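Rio2 kinase (PDB 4GYI) probably acts as a magnesium-dependent, ATP-using RIO-type kinase or ATPase in maturation of the pre-40S ribosomal subunit, and binds ADP here. Local coordinates at residues A65-A70 and G74-Y79. Numbering follows the deposited sequence.
Sequences ARMKEA and GYRLTY
Y75 lays its ring obliquely along the backbone of R66 on one face of a two-stranded antiparallel hairpin. Its CE1 lies 3.6 Å from R66 CB, and its CD1 lies 3.5 Å from R66 N. With CG anti to the carbonyl carbon (chi1 -62°), the ring reaches the neighbouring strand. The R66 guanidinium is turned 74° from the ring plane and has the Y75 hydroxyl near its edge, without a hydrogen bond. Its NH1 instead forms a salt bridge with D73, in the turn. On the other face M67 and R76 cross. M67 SD sits in the plane of the R76 guanidinium, at its edge, 3.8 Å from NE. A65 CB lies over one face of the same group, toward its rim, and also meets T78 CG2 at 3.9 Å. Two pairs of backbone bonds join the strands, A65 with R76 and M67 with G74. If Y75 were an alanine, R66 CB and backbone N would probably lose a packing partner. This is the wing of the N-terminal winged-helix domain, away from the nucleotide site. Backbone bonds set the register; tyrosine-to-CB and thioether-to-guanidinium contacts add packing on the two faces, and D73 pairs the R66 charge.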
# COMPACT_ATOMS: atom_id res chain seq x y z
N ALA A 65 20.69 -5.55 11.99
CA ALA A 65 21.95 -5.96 11.38
C ALA A 65 23.11 -5.08 11.84
O ALA A 65 23.02 -3.86 11.84
CB ALA A 65 21.83 -5.93 9.88
N ARG A 66 24.21 -5.72 12.25
CA ARG A 66 25.39 -5.01 12.73
C ARG A 66 26.04 -4.17 11.64
O ARG A 66 26.21 -4.63 10.51
CB ARG A 66 26.41 -5.98 13.32
CG ARG A 66 27.85 -5.48 13.26
CD ARG A 66 28.78 -6.23 14.21
NE ARG A 66 28.67 -5.74 15.59
CZ ARG A 66 29.30 -4.67 16.05
NH1 ARG A 66 30.08 -3.96 15.24
NH2 ARG A 66 29.16 -4.29 17.31
N MET A 67 26.37 -2.93 11.97
CA MET A 67 27.12 -2.07 11.06
C MET A 67 28.35 -1.48 11.76
O MET A 67 28.23 -0.76 12.75
CB MET A 67 26.23 -0.92 10.56
CG MET A 67 24.96 -1.35 9.85
SD MET A 67 25.12 -1.32 8.06
CE MET A 67 25.69 -2.99 7.73
N LYS A 68 29.53 -1.81 11.25
CA LYS A 68 30.76 -1.18 11.71
C LYS A 68 31.16 -0.10 10.73
O LYS A 68 31.24 -0.34 9.52
CB LYS A 68 31.89 -2.20 11.87
N GLU A 69 31.39 1.10 11.25
CA GLU A 69 31.80 2.24 10.43
C GLU A 69 32.93 2.98 11.15
O GLU A 69 33.29 2.61 12.28
CB GLU A 69 30.61 3.17 10.16
CG GLU A 69 30.65 3.90 8.82
CD GLU A 69 31.42 5.21 8.88
OE1 GLU A 69 31.52 5.79 9.98
OE2 GLU A 69 31.94 5.65 7.83
N ALA A 70 33.47 4.00 10.50
CA ALA A 70 34.57 4.80 11.03
C ALA A 70 34.40 5.14 12.51
O ALA A 70 35.30 4.90 13.32
CB ALA A 70 34.74 6.07 10.20
N GLY A 74 27.26 0.10 15.45
CA GLY A 74 25.99 -0.26 16.06
C GLY A 74 25.17 -1.18 15.18
O GLY A 74 25.71 -2.02 14.47
N TYR A 75 23.86 -1.01 15.22
CA TYR A 75 22.97 -1.86 14.44
C TYR A 75 21.95 -1.01 13.68
O TYR A 75 21.61 0.10 14.08
CB TYR A 75 22.25 -2.86 15.34
CG TYR A 75 23.17 -3.81 16.06
CD1 TYR A 75 23.37 -5.10 15.58
CD2 TYR A 75 23.84 -3.43 17.22
CE1 TYR A 75 24.21 -5.98 16.23
CE2 TYR A 75 24.68 -4.30 17.87
CZ TYR A 75 24.86 -5.57 17.38
OH TYR A 75 25.70 -6.44 18.03
N ARG A 76 21.46 -1.55 12.57
CA ARG A 76 20.33 -0.93 11.90
C ARG A 76 19.17 -1.89 11.87
O ARG A 76 19.35 -3.11 11.92
CB ARG A 76 20.69 -0.52 10.48
CG ARG A 76 21.03 -1.68 9.58
CD ARG A 76 21.26 -1.24 8.14
NE ARG A 76 21.60 -2.37 7.29
CZ ARG A 76 20.70 -3.17 6.74
NH1 ARG A 76 19.40 -2.96 6.95
NH2 ARG A 76 21.08 -4.18 5.98
N LEU A 77 17.98 -1.33 11.77
CA LEU A 77 16.78 -2.11 11.54
C LEU A 77 16.83 -2.69 10.12
O LEU A 77 17.27 -2.01 9.19
CB LEU A 77 15.60 -1.17 11.70
CG LEU A 77 14.19 -1.70 11.87
CD1 LEU A 77 14.10 -2.51 13.15
CD2 LEU A 77 13.25 -0.49 11.92
N THR A 78 16.40 -3.94 9.95
CA THR A 78 16.24 -4.46 8.59
C THR A 78 14.78 -4.34 8.18
O THR A 78 13.93 -3.96 8.98
CB THR A 78 16.66 -5.93 8.46
OG1 THR A 78 15.80 -6.74 9.28
CG2 THR A 78 18.11 -6.12 8.86
N TYR A 79 14.50 -4.64 6.92
CA TYR A 79 13.13 -4.65 6.44
C TYR A 79 12.27 -5.65 7.21
O TYR A 79 11.11 -5.37 7.54
CB TYR A 79 13.10 -4.95 4.95
CG TYR A 79 13.85 -3.92 4.11
CD1 TYR A 79 13.45 -2.60 4.09
CD2 TYR A 79 14.97 -4.28 3.36
CE1 TYR A 79 14.10 -1.67 3.34
CE2 TYR A 79 15.64 -3.34 2.59
CZ TYR A 79 15.19 -2.03 2.59
OH TYR A 79 15.83 -1.05 1.85